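Local coordinates for cyclic di-GMP-binding protein XC_3703 (Xanthomonas campestris pv. campestris, PDB 5B7W) that binds the second messenger cyclic di-GMP and, when the nucleotide is absent, promotes the binding of a LysR-type transcriptional regulator to its target genes, and regulates virulence and biofilm formation, at residues 6-10 and 96-100; 14-18 and 67-73; 29-35 and 56-60. One frame throughout, in Å; residues are numbered along the deposited sequence.

Interaction 1. Residues 6-10 and 96-100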
loop_
_atom_site.group_PDB
_atom_site.type_symbol
_atom_site.label_atom_id
_atom_site.label_comp_id
_atom_site.label_asym_id
_atom_site.label_seq_id
_atom_site.Cartn_x
_atom_site.Cartn_y
_atom_site.Cartn_z
ATOM N N VAL A 6 9.129 -0.355 -12.134
ATOM C CA VAL A 6 8.750 -0.804 -10.800
ATOM C C VAL A 6 7.848 0.266 -10.203
ATOM O O VAL A 6 8.270 1.414 -10.021
ATOM C CB VAL A 6 9.981 -1.049 -9.917
ATOM C CG1 VAL A 6 9.561 -1.617 -8.568
ATOM C CG2 VAL A 6 10.959 -1.979 -10.614
ATOM N N ILE A 7 6.602 -0.099 -9.915
ATOM C CA ILE A 7 5.623 0.852 -9.413
ATOM C C ILE A 7 5.079 0.353 -8.084
ATOM O O ILE A 7 5.238 -0.812 -7.707
ATOM C CB ILE A 7 4.469 1.090 -10.409
ATOM C CG1 ILE A 7 3.657 -0.194 -10.602
ATOM C CG2 ILE A 7 5.003 1.596 -11.738
ATOM C CD1 ILE A 7 2.489 -0.039 -11.551
ATOM N N SER A 8 4.430 1.267 -7.366
ATOM C CA SER A 8 3.723 0.958 -6.122
ATOM C C SER A 8 2.432 1.769 -6.163
ATOM O O SER A 8 2.392 2.918 -5.715
ATOM C CB SER A 8 4.563 1.282 -4.897
ATOM O OG SER A 8 3.934 0.801 -3.723
ATOM N N GLU A 9 1.383 1.166 -6.713
ATOM C CA GLU A 9 0.135 1.866 -6.966
ATOM C C GLU A 9 -1.038 1.064 -6.427
ATOM O O GLU A 9 -0.986 -0.165 -6.330
ATOM C CB GLU A 9 -0.060 2.129 -8.463
ATOM C CG GLU A 9 0.970 3.072 -9.057
ATOM C CD GLU A 9 0.719 3.359 -10.523
ATOM O OE1 GLU A 9 -0.173 2.715 -11.114
ATOM O OE2 GLU A 9 1.414 4.232 -11.083
ATOM N N VAL A 10 -2.098 1.785 -6.076
ATOM C CA VAL A 10 -3.348 1.202 -5.610
ATOM C C VAL A 10 -4.466 1.744 -6.486
ATOM O O VAL A 10 -4.554 2.957 -6.705
ATOM C CB VAL A 10 -3.613 1.528 -4.127
ATOM C CG1 VAL A 10 -4.937 0.933 -3.679
ATOM C CG2 VAL A 10 -2.470 1.024 -3.258
ATOM N N VAL A 96 -2.551 5.341 2.951
ATOM C CA VAL A 96 -2.415 4.356 1.887
ATOM C C VAL A 96 -1.231 4.763 1.021
ATOM O O VAL A 96 -1.370 5.574 0.100
ATOM C CB VAL A 96 -3.708 4.236 1.059
ATOM C CG1 VAL A 96 -3.566 3.149 0.005
ATOM C CG2 VAL A 96 -4.893 3.949 1.969
ATOM N N LYS A 97 -0.057 4.211 1.323
ATOM C CA LYS A 97 1.165 4.615 0.640
ATOM C C LYS A 97 1.126 4.194 -0.825
ATOM O O LYS A 97 0.797 3.048 -1.147
ATOM C CB LYS A 97 2.385 4.009 1.331
ATOM C CG LYS A 97 2.595 4.481 2.762
ATOM C CD LYS A 97 3.757 3.750 3.419
ATOM C CE LYS A 97 3.574 2.241 3.365
ATOM N NZ LYS A 97 4.713 1.513 3.994
ATOM N N GLN A 98 1.453 5.134 -1.710
ATOM C CA GLN A 98 1.525 4.897 -3.145
ATOM C C GLN A 98 2.716 5.655 -3.709
ATOM O O GLN A 98 3.087 6.721 -3.208
ATOM C CB GLN A 98 0.238 5.331 -3.866
ATOM C CG GLN A 98 -1.042 4.777 -3.260
ATOM C CD GLN A 98 -2.204 5.746 -3.344
ATOM O OE1 GLN A 98 -2.860 5.862 -4.379
ATOM N NE2 GLN A 98 -2.463 6.454 -2.247
ATOM N N GLY A 99 3.311 5.098 -4.762
ATOM C CA GLY A 99 4.484 5.700 -5.366
ATOM C C GLY A 99 5.757 5.363 -4.618
ATOM O O GLY A 99 5.724 5.116 -3.409
ATOM N N ILE A 100 6.885 5.347 -5.319
ATOM C CA ILE A 100 8.169 5.001 -4.721
ATOM C C ILE A 100 8.959 6.288 -4.523
ATOM O O ILE A 100 9.457 6.880 -5.486
ATOM C CB ILE A 100 8.942 3.988 -5.575
ATOM C CG1 ILE A 100 8.111 2.716 -5.760
ATOM C CG2 ILE A 100 10.272 3.653 -4.921
ATOM C CD1 ILE A 100 8.765 1.683 -6.650
HETATM O O HOH W 1 1.392 0.796 -2.880
HETATM O O HOH W 2 -1.716 4.582 -6.428
HETATM O O HOH W 3 -4.915 5.292 -6.137
#

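Interaction 2. Residues 14-18 and 67-73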
loop_
_atom_site.group_PDB
_atom_site.type_symbol
_atom_site.label_atom_id
_atom_site.label_comp_id
_atom_site.label_asym_id
_atom_site.label_seq_id
_atom_site.Cartn_x
_atom_site.Cartn_y
_atom_site.Cartn_z
ATOM N N GLU A 14 -11.000 0.554 -6.420
ATOM C CA GLU A 14 -11.016 -0.549 -5.465
ATOM C C GLU A 14 -10.709 -0.060 -4.056
ATOM O O GLU A 14 -11.247 -0.590 -3.076
ATOM C CB GLU A 14 -10.023 -1.631 -5.892
ATOM C CG GLU A 14 -10.346 -2.295 -7.227
ATOM C CD GLU A 14 -11.492 -3.295 -7.146
ATOM O OE1 GLU A 14 -12.258 -3.272 -6.158
ATOM O OE2 GLU A 14 -11.626 -4.114 -8.080
ATOM N N LEU A 15 -9.846 0.951 -3.933
ATOM C CA LEU A 15 -9.621 1.569 -2.631
ATOM C C LEU A 15 -10.906 2.192 -2.100
ATOM O O LEU A 15 -11.196 2.110 -0.901
ATOM C CB LEU A 15 -8.512 2.617 -2.730
ATOM C CG LEU A 15 -8.207 3.413 -1.458
ATOM C CD1 LEU A 15 -7.868 2.485 -0.303
ATOM C CD2 LEU A 15 -7.079 4.403 -1.703
ATOM N N THR A 16 -11.692 2.808 -2.985
ATOM C CA THR A 16 -12.977 3.367 -2.578
ATOM C C THR A 16 -13.974 2.264 -2.239
ATOM O O THR A 16 -14.721 2.375 -1.259
ATOM C CB THR A 16 -13.530 4.268 -3.683
ATOM O OG1 THR A 16 -12.594 5.318 -3.958
ATOM C CG2 THR A 16 -14.859 4.879 -3.264
ATOM N N ASN A 17 -14.000 1.194 -3.038
ATOM C CA ASN A 17 -14.910 0.087 -2.764
ATOM C C ASN A 17 -14.615 -0.552 -1.414
ATOM O O ASN A 17 -15.538 -0.854 -0.648
ATOM C CB ASN A 17 -14.824 -0.956 -3.879
ATOM C CG ASN A 17 -15.776 -0.669 -5.022
ATOM O OD1 ASN A 17 -15.915 -1.472 -5.945
ATOM N ND2 ASN A 17 -16.441 0.480 -4.966
ATOM N N ALA A 18 -13.333 -0.760 -1.102
ATOM C CA ALA A 18 -12.972 -1.396 0.162
ATOM C C ALA A 18 -13.429 -0.564 1.354
ATOM O O ALA A 18 -13.908 -1.110 2.356
ATOM C CB ALA A 18 -11.463 -1.633 0.219
ATOM N N ARG A 67 -11.093 -5.977 4.107
ATOM C CA ARG A 67 -11.764 -5.366 2.966
ATOM C C ARG A 67 -10.773 -5.005 1.866
ATOM O O ARG A 67 -11.029 -5.261 0.684
ATOM C CB ARG A 67 -12.548 -4.130 3.411
ATOM C CG ARG A 67 -13.772 -4.438 4.263
ATOM C CD ARG A 67 -14.636 -5.512 3.620
ATOM N NE ARG A 67 -14.485 -6.801 4.289
ATOM C CZ ARG A 67 -14.669 -7.976 3.697
ATOM N NH1 ARG A 67 -15.004 -8.031 2.415
ATOM N NH2 ARG A 67 -14.510 -9.099 4.385
ATOM N N LEU A 68 -9.636 -4.412 2.236
ATOM C CA LEU A 68 -8.632 -4.041 1.243
ATOM C C LEU A 68 -8.076 -5.273 0.541
ATOM O O LEU A 68 -7.932 -5.290 -0.687
ATOM C CB LEU A 68 -7.511 -3.243 1.908
ATOM C CG LEU A 68 -7.869 -1.820 2.339
ATOM C CD1 LEU A 68 -6.835 -1.277 3.307
ATOM C CD2 LEU A 68 -7.989 -0.915 1.126
ATOM N N LEU A 69 -7.759 -6.318 1.309
ATOM C CA LEU A 69 -7.299 -7.565 0.708
ATOM C C LEU A 69 -8.363 -8.157 -0.207
ATOM O O LEU A 69 -8.048 -8.666 -1.289
ATOM C CB LEU A 69 -6.910 -8.562 1.800
ATOM C CG LEU A 69 -5.668 -8.204 2.619
ATOM C CD1 LEU A 69 -5.612 -9.006 3.907
ATOM C CD2 LEU A 69 -4.407 -8.422 1.796
ATOM N N ALA A 70 -9.633 -8.080 0.202
ATOM C CA ALA A 70 -10.721 -8.623 -0.606
ATOM C C ALA A 70 -10.840 -7.937 -1.959
ATOM O O ALA A 70 -11.413 -8.520 -2.886
ATOM C CB ALA A 70 -12.046 -8.511 0.149
ATOM N N ARG A 71 -10.325 -6.717 -2.097
ATOM C CA ARG A 71 -10.307 -6.023 -3.376
ATOM C C ARG A 71 -8.931 -6.066 -4.034
ATOM O O ARG A 71 -8.637 -5.233 -4.898
ATOM C CB ARG A 71 -10.780 -4.578 -3.205
ATOM C CG ARG A 71 -12.176 -4.442 -2.604
ATOM C CD ARG A 71 -13.143 -5.479 -3.164
ATOM N NE ARG A 71 -13.452 -5.255 -4.574
ATOM C CZ ARG A 71 -14.169 -6.088 -5.322
ATOM N NH1 ARG A 71 -14.648 -7.208 -4.797
ATOM N NH2 ARG A 71 -14.401 -5.805 -6.596
ATOM N N GLY A 72 -8.088 -7.016 -3.635
ATOM C CA GLY A 72 -6.815 -7.233 -4.294
ATOM C C GLY A 72 -5.706 -6.281 -3.914
ATOM O O GLY A 72 -4.709 -6.195 -4.637
ATOM N N ILE A 73 -5.835 -5.570 -2.799
ATOM C CA ILE A 73 -4.849 -4.576 -2.386
ATOM C C ILE A 73 -3.931 -5.192 -1.341
ATOM O O ILE A 73 -4.397 -5.732 -0.329
ATOM C CB ILE A 73 -5.530 -3.308 -1.845
ATOM C CG1 ILE A 73 -6.414 -2.686 -2.927
ATOM C CG2 ILE A 73 -4.489 -2.310 -1.362
ATOM C CD1 ILE A 73 -7.295 -1.565 -2.430
#

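Interaction 3. Residues 29-35 and 56-60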
loop_
_atom_site.group_PDB
_atom_site.type_symbol
_atom_site.label_atom_id
_atom_site.label_comp_id
_atom_site.label_asym_id
_atom_site.label_seq_id
_atom_site.Cartn_x
_atom_site.Cartn_y
_atom_site.Cartn_z
ATOM N N ARG A 29 -22.422 -5.369 12.152
ATOM C CA ARG A 29 -21.769 -5.968 13.308
ATOM C C ARG A 29 -22.507 -5.581 14.583
ATOM O O ARG A 29 -22.859 -4.413 14.777
ATOM C CB ARG A 29 -20.304 -5.543 13.380
ATOM C CG ARG A 29 -19.383 -6.421 12.550
ATOM C CD ARG A 29 -18.559 -7.335 13.439
ATOM N NE ARG A 29 -17.309 -6.703 13.848
ATOM C CZ ARG A 29 -16.649 -6.997 14.963
ATOM N NH1 ARG A 29 -17.123 -7.914 15.796
ATOM N NH2 ARG A 29 -15.516 -6.369 15.249
ATOM N N PHE A 30 -22.729 -6.570 15.452
ATOM C CA PHE A 30 -23.585 -6.360 16.614
ATOM C C PHE A 30 -22.900 -5.521 17.683
ATOM O O PHE A 30 -23.577 -4.816 18.436
ATOM C CB PHE A 30 -24.020 -7.706 17.197
ATOM C CG PHE A 30 -24.729 -8.600 16.214
ATOM C CD1 PHE A 30 -25.350 -8.076 15.091
ATOM C CD2 PHE A 30 -24.770 -9.971 16.415
ATOM C CE1 PHE A 30 -25.997 -8.899 14.189
ATOM C CE2 PHE A 30 -25.416 -10.800 15.516
ATOM C CZ PHE A 30 -26.030 -10.263 14.402
ATOM N N ASP A 31 -21.572 -5.585 17.773
ATOM C CA ASP A 31 -20.840 -4.812 18.768
ATOM C C ASP A 31 -20.660 -3.352 18.371
ATOM O O ASP A 31 -20.110 -2.576 19.160
ATOM C CB ASP A 31 -19.475 -5.451 19.037
ATOM C CG ASP A 31 -18.662 -5.647 17.774
ATOM O OD1 ASP A 31 -19.256 -5.652 16.675
ATOM O OD2 ASP A 31 -17.427 -5.801 17.883
ATOM N N PHE A 32 -21.100 -2.963 17.174
ATOM C CA PHE A 32 -21.155 -1.564 16.772
ATOM C C PHE A 32 -22.591 -1.058 16.695
ATOM O O PHE A 32 -22.873 -0.093 15.978
ATOM C CB PHE A 32 -20.431 -1.363 15.442
ATOM C CG PHE A 32 -18.937 -1.475 15.548
ATOM C CD1 PHE A 32 -18.318 -2.715 15.530
ATOM C CD2 PHE A 32 -18.151 -0.341 15.680
ATOM C CE1 PHE A 32 -16.943 -2.821 15.635
ATOM C CE2 PHE A 32 -16.777 -0.440 15.784
ATOM C CZ PHE A 32 -16.172 -1.683 15.761
ATOM N N LYS A 33 -23.500 -1.710 17.417
ATOM C CA LYS A 33 -24.891 -1.284 17.517
ATOM C C LYS A 33 -24.980 0.170 17.963
ATOM O O LYS A 33 -24.442 0.549 19.009
ATOM C CB LYS A 33 -25.645 -2.205 18.490
ATOM C CG LYS A 33 -25.349 -2.009 19.991
ATOM C CD LYS A 33 -23.925 -2.412 20.372
ATOM C CE LYS A 33 -23.573 -2.018 21.796
ATOM N NZ LYS A 33 -22.097 -1.900 21.981
ATOM N N GLY A 34 -25.618 0.998 17.137
ATOM C CA GLY A 34 -25.754 2.418 17.412
ATOM C C GLY A 34 -24.465 3.125 17.789
ATOM O O GLY A 34 -24.493 4.248 18.304
ATOM N N VAL A 35 -23.331 2.477 17.541
ATOM C CA VAL A 35 -22.025 3.001 17.920
ATOM C C VAL A 35 -21.528 3.917 16.814
ATOM O O VAL A 35 -21.523 3.541 15.636
ATOM C CB VAL A 35 -21.030 1.856 18.181
ATOM C CG1 VAL A 35 -19.600 2.368 18.129
ATOM C CG2 VAL A 35 -21.314 1.201 19.525
ATOM N N GLN A 56 -11.993 -0.512 19.776
ATOM C CA GLN A 56 -12.918 -0.559 18.650
ATOM C C GLN A 56 -12.247 -0.134 17.351
ATOM O O GLN A 56 -12.598 -0.644 16.281
ATOM C CB GLN A 56 -14.139 0.311 18.941
ATOM C CG GLN A 56 -15.149 -0.340 19.870
ATOM C CD GLN A 56 -16.195 0.632 20.368
ATOM O OE1 GLN A 56 -15.873 1.723 20.840
ATOM N NE2 GLN A 56 -17.461 0.245 20.261
ATOM N N VAL A 57 -11.288 0.791 17.417
ATOM C CA VAL A 57 -10.510 1.124 16.230
ATOM C C VAL A 57 -9.628 -0.055 15.832
ATOM O O VAL A 57 -9.453 -0.342 14.642
ATOM C CB VAL A 57 -9.684 2.401 16.463
ATOM C CG1 VAL A 57 -8.726 2.640 15.303
ATOM C CG2 VAL A 57 -10.599 3.600 16.644
ATOM N N LYS A 58 -9.071 -0.762 16.820
ATOM C CA LYS A 58 -8.285 -1.957 16.526
ATOM C C LYS A 58 -9.127 -3.005 15.811
ATOM O O LYS A 58 -8.646 -3.675 14.891
ATOM C CB LYS A 58 -7.695 -2.534 17.815
ATOM C CG LYS A 58 -6.653 -3.616 17.584
ATOM C CD LYS A 58 -6.713 -4.694 18.655
ATOM C CE LYS A 58 -6.090 -4.230 19.960
ATOM N NZ LYS A 58 -6.014 -5.341 20.950
ATOM N N GLN A 59 -10.388 -3.163 16.224
ATOM C CA GLN A 59 -11.299 -4.039 15.494
ATOM C C GLN A 59 -11.497 -3.550 14.065
ATOM O O GLN A 59 -11.465 -4.340 13.115
ATOM C CB GLN A 59 -12.644 -4.121 16.214
ATOM C CG GLN A 59 -12.615 -4.833 17.547
ATOM C CD GLN A 59 -13.986 -4.892 18.185
ATOM O OE1 GLN A 59 -14.622 -3.862 18.412
ATOM N NE2 GLN A 59 -14.455 -6.101 18.469
ATOM N N MET A 60 -11.710 -2.242 13.897
ATOM C CA MET A 60 -11.911 -1.691 12.561
ATOM C C MET A 60 -10.686 -1.890 11.680
ATOM O O MET A 60 -10.820 -2.043 10.460
ATOM C CB MET A 60 -12.262 -0.207 12.647
ATOM C CG MET A 60 -13.603 0.087 13.299
ATOM S SD MET A 60 -14.145 1.767 12.953
ATOM C CE MET A 60 -12.975 2.671 13.952
#

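Interaction 1. Residues 6-10 and 96-100
Ile100 holds CG1 anti to its own carbonyl carbon (chi1 -58°) and stays extended beyond it, which carries CD1 to the Val6 backbone: CD1 lies 3.4 Å from Val6 O and 3.9 Å from Val6 CG1. Ile100 CG1, one bond back, rests against Ser8 CB. At the other end Val10 CG2, beside its backbone N, meets Val96 CG1 at 4.0 Å and Gln98 CG, the side chains crossing at about a right angle. These two nearly antiparallel stretches are the paired connections between the two RRM-like domains, one leaving strand 3-7, the other leaving strand 90-96. A single direct backbone hydrogen bond spans them, Gly99 N to Ser8 O at 2.6 Å, practically linear (179°) and in the carbonyl plane. Gly99 takes backbone angles that suit glycine, because a beta carbon there would press on the carbonyl O of Gln98. Water supplies further links: one molecule donates to Ser8 OG at 2.7 Å and to Lys97 O at 2.9 Å, while Ser8 OG also bonds Pro153 O. Another accepts from Val10 N at 2.8 Å and lies beside Gln98 OE1. Gln98 NE2 folds back to donate to Val96 O at 2.7 Å.

Interaction 2. Residues 14-18 and 67-73
Two helices, 12-26 and 54-70, cover the same side of the four-stranded sheet of domain II, and this contact joins the first turns of one to the C-terminal end of the other. Close approach is evident where Ala18 meets Arg67, the CA atoms of the pair being 5.0 Å apart. Arg67 CB comes to 3.5 Å from Ala18 O, while the far end of that arginine leads off to a salt bridge with Glu25. The small Ala18 CB is met at 3.7 Å by Leu68 CD2. Leu68 CD2 also touches Leu15 CD1 at 3.7 Å, and the two leucines lie side by side, pointing the same way. Ile73 CD1 fits against the backbone of helix 12-26, 3.9 Å from Leu15 N.

On the outer side Glu14 and Arg71 form a salt bridge. Bends at chi2 (-41°) and chi3 curl the Arg71 chain round, bringing the NE edge of its guanidinium to the carboxylate: Arg71 NE donates to Glu14 OE1 at 2.8 Å with an N-H...O angle of 162°. The oxygen lies close to the guanidinium plane and is approached on its syn side, somewhat out of the carboxylate plane; the two planes are 47° apart. A second, weak bond runs from Arg71 NH2 to the same OE1 at 3.3 Å.

The helix end that presents Arg71 and Ile73 is a Schellman motif. Gly72, with positive phi, is its C-prime residue, Gly72 N bonding Leu69 O and Ile73 N bonding Leu68 O at 3.0 Å. With Leu15 and Leu68 buried between helices and sheet and the Glu14-Arg71 ion pair at the partly exposed side, the packing is that of the two helices on one sheet face in an RRM-like domain.

Interaction 3. Residues 29-35 and 56-60
Residues 29-35 pass through a short 3-10 segment at 30-31 and then a type II beta turn from Phe32 to Val35, and they come up beside helix 54-70 without close backbone contact, the nearest CA pair, Phe32 and Gln56, being 8.5 Å apart. The stretch belongs to the loop linking helix 12-26 to strand 38-42 in RRM-like domain II; at that backbone separation the contact is made by side chains, with Gln56 O the main-chain atom that meets Phe32. The far end of the Phe32 ring reaches the helix. Its CZ lies 3.8 Å from Gln56 O, which sits at the ring edge, and 4.0 Å from Met60 CG. The Met60 sulfur is placed obliquely, 5.5 Å from SD to the Phe32 ring centroid, a Met-aromatic contact; Leu26 and Ala37 also touch both side chains.

Alongside the ring a polar cluster forms around Asp31. The CG of Asp31 stands between backbone N and carbonyl carbon (chi1 55°), which places the carboxylate beside Arg29 and Gln59. Arg29 NH1 is 3.0 Å from Asp31 OD2, an ion pair in which no N-H points at the oxygen. Gln59 NE2 gives OD2 of Asp31 a weak hydrogen bond of 3.0 Å, bent to 127°, with carboxylate and amide planes 88° apart. Gln56 bonds Ser53 OG through OE1, and its NE2 faces Val35, 3.7 Å from Val35 CG1.

Overall arrangement
Interaction 1 joins the two domains, whereas interactions 2 and 3 lie within domain II and are nested in the chain loop that interaction 1 closes. The first two touch directly: Val10 CG1 packs on Ile73 CD1 at 3.7 Å, and Val96 CG2 on Leu15 CD1 at 4.0 Å, so side chains of the inter-domain connections pack against the end of the helix pair. Interactions 2 and 3 share helix 54-70 at different turns, their centres 20 Å apart and nearest atoms about 7 Å. Centres of interactions 1 and 3 are 30 Å apart. The cyclic di-GMP site inferred by similarity lies in domain I; Arg135 of that site is about 11 Å from Val6, side chain to side chain.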